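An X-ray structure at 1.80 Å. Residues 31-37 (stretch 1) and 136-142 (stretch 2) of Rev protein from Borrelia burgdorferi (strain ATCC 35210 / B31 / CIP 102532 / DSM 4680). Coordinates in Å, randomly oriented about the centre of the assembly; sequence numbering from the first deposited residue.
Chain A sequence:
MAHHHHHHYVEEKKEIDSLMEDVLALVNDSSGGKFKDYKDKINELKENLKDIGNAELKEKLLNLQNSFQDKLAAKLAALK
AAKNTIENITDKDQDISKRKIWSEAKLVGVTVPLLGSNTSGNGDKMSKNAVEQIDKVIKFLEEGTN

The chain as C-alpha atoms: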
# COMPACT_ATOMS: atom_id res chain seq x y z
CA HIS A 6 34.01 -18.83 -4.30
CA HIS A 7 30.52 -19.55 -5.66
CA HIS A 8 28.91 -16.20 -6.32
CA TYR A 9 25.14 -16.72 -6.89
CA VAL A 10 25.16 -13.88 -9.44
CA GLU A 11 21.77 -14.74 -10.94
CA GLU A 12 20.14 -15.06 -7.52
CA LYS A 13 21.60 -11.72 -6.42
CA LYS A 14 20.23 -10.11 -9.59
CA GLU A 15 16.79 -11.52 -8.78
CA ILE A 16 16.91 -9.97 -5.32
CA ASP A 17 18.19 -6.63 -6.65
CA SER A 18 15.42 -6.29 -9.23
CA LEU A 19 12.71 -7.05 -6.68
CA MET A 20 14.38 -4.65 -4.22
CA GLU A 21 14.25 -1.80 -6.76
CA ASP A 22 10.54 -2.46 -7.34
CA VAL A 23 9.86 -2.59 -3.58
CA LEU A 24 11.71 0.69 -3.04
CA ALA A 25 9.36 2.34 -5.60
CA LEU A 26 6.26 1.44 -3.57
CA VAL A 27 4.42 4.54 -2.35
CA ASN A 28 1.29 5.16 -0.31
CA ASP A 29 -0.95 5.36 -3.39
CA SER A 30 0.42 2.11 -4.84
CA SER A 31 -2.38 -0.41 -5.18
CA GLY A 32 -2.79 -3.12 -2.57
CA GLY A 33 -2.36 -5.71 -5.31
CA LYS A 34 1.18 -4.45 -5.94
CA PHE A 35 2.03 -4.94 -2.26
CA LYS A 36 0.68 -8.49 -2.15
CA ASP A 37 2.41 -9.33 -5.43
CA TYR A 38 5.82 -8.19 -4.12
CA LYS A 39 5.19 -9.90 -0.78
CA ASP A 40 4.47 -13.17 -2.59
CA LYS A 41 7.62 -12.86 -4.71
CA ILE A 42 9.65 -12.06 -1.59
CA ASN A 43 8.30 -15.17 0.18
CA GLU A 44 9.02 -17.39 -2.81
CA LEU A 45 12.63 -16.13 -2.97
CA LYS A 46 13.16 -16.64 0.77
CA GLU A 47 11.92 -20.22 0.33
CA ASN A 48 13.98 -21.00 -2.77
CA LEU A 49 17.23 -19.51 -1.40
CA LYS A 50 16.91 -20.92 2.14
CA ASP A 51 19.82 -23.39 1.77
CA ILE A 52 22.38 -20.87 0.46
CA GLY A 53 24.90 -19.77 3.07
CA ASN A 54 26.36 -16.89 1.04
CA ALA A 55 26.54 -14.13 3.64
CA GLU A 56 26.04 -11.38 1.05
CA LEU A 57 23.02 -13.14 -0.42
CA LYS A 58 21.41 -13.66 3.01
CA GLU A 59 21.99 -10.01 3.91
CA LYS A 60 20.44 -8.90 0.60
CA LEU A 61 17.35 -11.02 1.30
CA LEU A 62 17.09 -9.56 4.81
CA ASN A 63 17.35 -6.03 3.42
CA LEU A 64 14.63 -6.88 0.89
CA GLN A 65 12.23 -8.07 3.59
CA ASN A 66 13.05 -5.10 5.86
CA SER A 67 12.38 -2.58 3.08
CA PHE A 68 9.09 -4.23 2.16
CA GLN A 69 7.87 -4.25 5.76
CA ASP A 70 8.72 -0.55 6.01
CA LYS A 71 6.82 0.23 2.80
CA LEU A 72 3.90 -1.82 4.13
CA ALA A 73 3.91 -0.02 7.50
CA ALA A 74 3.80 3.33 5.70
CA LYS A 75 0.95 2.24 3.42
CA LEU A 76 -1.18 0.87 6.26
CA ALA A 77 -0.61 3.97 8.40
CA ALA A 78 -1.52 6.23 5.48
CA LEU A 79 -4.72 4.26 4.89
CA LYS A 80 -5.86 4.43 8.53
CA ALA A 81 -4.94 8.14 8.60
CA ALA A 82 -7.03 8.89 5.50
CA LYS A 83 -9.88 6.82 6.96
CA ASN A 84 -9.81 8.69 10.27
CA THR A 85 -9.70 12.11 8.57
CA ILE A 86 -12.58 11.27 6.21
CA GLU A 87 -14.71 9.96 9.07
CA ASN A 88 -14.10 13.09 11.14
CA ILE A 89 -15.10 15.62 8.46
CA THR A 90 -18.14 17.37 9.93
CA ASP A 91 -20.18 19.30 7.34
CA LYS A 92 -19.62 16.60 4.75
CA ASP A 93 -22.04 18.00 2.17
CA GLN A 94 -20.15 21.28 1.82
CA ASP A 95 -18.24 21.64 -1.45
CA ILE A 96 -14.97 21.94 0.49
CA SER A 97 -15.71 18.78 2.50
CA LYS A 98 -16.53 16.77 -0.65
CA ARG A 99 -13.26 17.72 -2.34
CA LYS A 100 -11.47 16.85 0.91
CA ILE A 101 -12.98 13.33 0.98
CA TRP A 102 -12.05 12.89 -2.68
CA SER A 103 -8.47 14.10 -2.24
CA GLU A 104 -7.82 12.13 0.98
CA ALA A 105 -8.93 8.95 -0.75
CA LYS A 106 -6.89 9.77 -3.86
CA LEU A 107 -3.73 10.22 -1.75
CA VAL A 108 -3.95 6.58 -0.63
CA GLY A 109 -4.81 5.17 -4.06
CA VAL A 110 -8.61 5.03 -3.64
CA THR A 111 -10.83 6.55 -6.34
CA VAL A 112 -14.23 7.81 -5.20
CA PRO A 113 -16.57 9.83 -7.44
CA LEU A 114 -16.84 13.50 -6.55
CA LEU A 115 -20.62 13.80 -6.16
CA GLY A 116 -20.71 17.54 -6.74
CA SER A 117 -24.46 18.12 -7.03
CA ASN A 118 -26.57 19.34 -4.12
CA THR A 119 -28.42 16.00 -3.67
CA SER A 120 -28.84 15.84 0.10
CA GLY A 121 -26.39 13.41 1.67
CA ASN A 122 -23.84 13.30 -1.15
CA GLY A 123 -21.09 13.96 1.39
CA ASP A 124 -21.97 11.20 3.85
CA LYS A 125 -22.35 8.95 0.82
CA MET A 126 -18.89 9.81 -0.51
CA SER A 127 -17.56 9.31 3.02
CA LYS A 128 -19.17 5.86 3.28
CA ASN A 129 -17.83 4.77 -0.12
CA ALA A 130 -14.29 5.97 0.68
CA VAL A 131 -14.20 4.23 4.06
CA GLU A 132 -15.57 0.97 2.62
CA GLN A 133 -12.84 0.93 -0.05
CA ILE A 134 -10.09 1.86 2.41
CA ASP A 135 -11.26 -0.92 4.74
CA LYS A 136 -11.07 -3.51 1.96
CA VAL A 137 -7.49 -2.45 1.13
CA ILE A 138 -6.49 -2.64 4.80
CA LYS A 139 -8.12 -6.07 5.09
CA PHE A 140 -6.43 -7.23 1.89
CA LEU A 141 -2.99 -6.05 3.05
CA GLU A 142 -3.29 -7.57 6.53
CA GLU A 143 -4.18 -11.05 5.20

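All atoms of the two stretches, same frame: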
# COMPACT_ATOMS: atom_id res chain seq x y z
N SER A 31 -1.24 0.46 -5.45
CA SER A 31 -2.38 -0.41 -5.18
C SER A 31 -2.01 -1.52 -4.21
O SER A 31 -0.85 -1.95 -4.12
CB SER A 31 -2.92 -1.01 -6.49
OG SER A 31 -2.13 -2.11 -6.93
N GLY A 32 -3.01 -1.98 -3.45
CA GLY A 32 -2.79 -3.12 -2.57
C GLY A 32 -2.31 -4.35 -3.31
O GLY A 32 -1.47 -5.10 -2.79
N GLY A 33 -2.81 -4.58 -4.52
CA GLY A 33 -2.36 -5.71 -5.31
C GLY A 33 -0.87 -5.70 -5.58
O GLY A 33 -0.24 -6.77 -5.65
N LYS A 34 -0.27 -4.52 -5.75
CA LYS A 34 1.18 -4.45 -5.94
C LYS A 34 1.92 -4.87 -4.68
O LYS A 34 2.98 -5.52 -4.76
CB LYS A 34 1.59 -3.04 -6.35
CG LYS A 34 1.43 -2.75 -7.84
CD LYS A 34 2.71 -2.18 -8.43
CE LYS A 34 2.97 -0.77 -7.94
NZ LYS A 34 3.83 -0.00 -8.89
N PHE A 35 1.40 -4.51 -3.51
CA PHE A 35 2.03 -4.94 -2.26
C PHE A 35 1.98 -6.45 -2.12
O PHE A 35 2.99 -7.09 -1.81
CB PHE A 35 1.37 -4.28 -1.06
CG PHE A 35 1.80 -2.87 -0.83
CD1 PHE A 35 1.12 -1.81 -1.44
CD2 PHE A 35 2.86 -2.59 0.02
CE1 PHE A 35 1.51 -0.51 -1.22
CE2 PHE A 35 3.27 -1.28 0.24
CZ PHE A 35 2.59 -0.24 -0.37
N LYS A 36 0.79 -7.04 -2.32
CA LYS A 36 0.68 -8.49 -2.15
C LYS A 36 1.51 -9.22 -3.18
O LYS A 36 2.08 -10.28 -2.88
CB LYS A 36 -0.78 -8.94 -2.22
CG LYS A 36 -0.97 -10.36 -1.69
CD LYS A 36 -2.30 -10.97 -2.12
CE LYS A 36 -2.31 -12.47 -1.89
NZ LYS A 36 -1.88 -13.22 -3.10
N ASP A 37 1.61 -8.68 -4.40
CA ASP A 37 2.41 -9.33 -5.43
C ASP A 37 3.89 -9.35 -5.03
O ASP A 37 4.55 -10.39 -5.15
CB ASP A 37 2.22 -8.63 -6.77
CG ASP A 37 3.14 -9.18 -7.85
OD1 ASP A 37 3.16 -10.42 -8.03
OD2 ASP A 37 3.84 -8.38 -8.51
N LYS A 136 -11.39 -2.31 2.74
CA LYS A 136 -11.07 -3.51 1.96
C LYS A 136 -9.58 -3.59 1.65
O LYS A 136 -8.99 -4.68 1.70
CB LYS A 136 -11.91 -3.56 0.68
N VAL A 137 -8.94 -2.44 1.37
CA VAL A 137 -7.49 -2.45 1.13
C VAL A 137 -6.75 -2.84 2.40
O VAL A 137 -5.79 -3.63 2.36
CB VAL A 137 -6.99 -1.10 0.59
CG1 VAL A 137 -5.48 -1.18 0.32
CG2 VAL A 137 -7.75 -0.69 -0.67
N ILE A 138 -7.15 -2.28 3.54
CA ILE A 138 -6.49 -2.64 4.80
C ILE A 138 -6.65 -4.13 5.07
O ILE A 138 -5.70 -4.82 5.44
CB ILE A 138 -7.05 -1.79 5.96
CG1 ILE A 138 -6.63 -0.33 5.79
CG2 ILE A 138 -6.60 -2.36 7.30
CD1 ILE A 138 -7.34 0.63 6.75
N LYS A 139 -7.87 -4.65 4.89
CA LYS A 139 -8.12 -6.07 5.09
C LYS A 139 -7.28 -6.92 4.14
O LYS A 139 -6.69 -7.93 4.55
CB LYS A 139 -9.61 -6.37 4.91
CG LYS A 139 -9.96 -7.86 4.95
CD LYS A 139 -11.38 -8.11 4.46
CE LYS A 139 -11.67 -9.60 4.40
NZ LYS A 139 -11.36 -10.27 5.70
N PHE A 140 -7.23 -6.52 2.88
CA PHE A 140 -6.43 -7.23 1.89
C PHE A 140 -4.96 -7.28 2.30
O PHE A 140 -4.33 -8.34 2.27
CB PHE A 140 -6.61 -6.55 0.53
CG PHE A 140 -5.91 -7.24 -0.61
CD1 PHE A 140 -6.43 -8.40 -1.16
CD2 PHE A 140 -4.77 -6.69 -1.17
CE1 PHE A 140 -5.81 -9.02 -2.22
CE2 PHE A 140 -4.14 -7.31 -2.24
CZ PHE A 140 -4.66 -8.47 -2.77
N LEU A 141 -4.41 -6.13 2.72
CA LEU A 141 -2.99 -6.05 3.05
C LEU A 141 -2.65 -6.77 4.35
O LEU A 141 -1.51 -7.21 4.52
CB LEU A 141 -2.56 -4.59 3.16
CG LEU A 141 -2.57 -3.83 1.83
CD1 LEU A 141 -2.24 -2.36 2.03
CD2 LEU A 141 -1.59 -4.50 0.88
N GLU A 142 -3.60 -6.90 5.27
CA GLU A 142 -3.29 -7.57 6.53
C GLU A 142 -3.54 -9.07 6.49
O GLU A 142 -3.26 -9.75 7.49
CB GLU A 142 -4.08 -6.90 7.67
CG GLU A 142 -3.52 -5.52 8.01
CD GLU A 142 -4.33 -4.79 9.08
OE1 GLU A 142 -5.48 -5.20 9.32
OE2 GLU A 142 -3.81 -3.81 9.66

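Two helices, more than a hundred residues apart in sequence, run side by side in the same direction, their axes 3° from parallel and 9.6 Å apart at closest approach. No hydrogen bond joins them; the contact rests on packing, and Phe140, Leu141 and Gly32 supply most of the covered surface.

Phe140 points toward the first helix, and its flat ring reaches across the first turn. Gly32 O lies at the ring edge, 3.5 Å from Phe140 CE2, where the polarized C-H groups of an aromatic ring suit a carbonyl oxygen. That oxygen still accepts the helical bond from Lys36 N, at 3.0 Å. Farther along, Lys36 lays its aliphatic chain by the ring, with CD 3.5 Å from Phe140 CZ, while its end leads away to a hydrogen bond elsewhere in the structure. A long lysine can thus offer methylenes to the contact and keep its charge outside it.

Leu141 starts sideways, but leucine is long enough to bring a methyl to the first helix: CD2 lies 3.5 Å from Phe35 CB, an apolar contact beside the buried phenylalanine.

Gly32 allows the close approach, its CA 6.0 Å from Val137 CA. A CB here would point toward the second helix, only 3.4 Å from both Phe140 CD2 and Val137 CG1, a tight fit that glycine avoids.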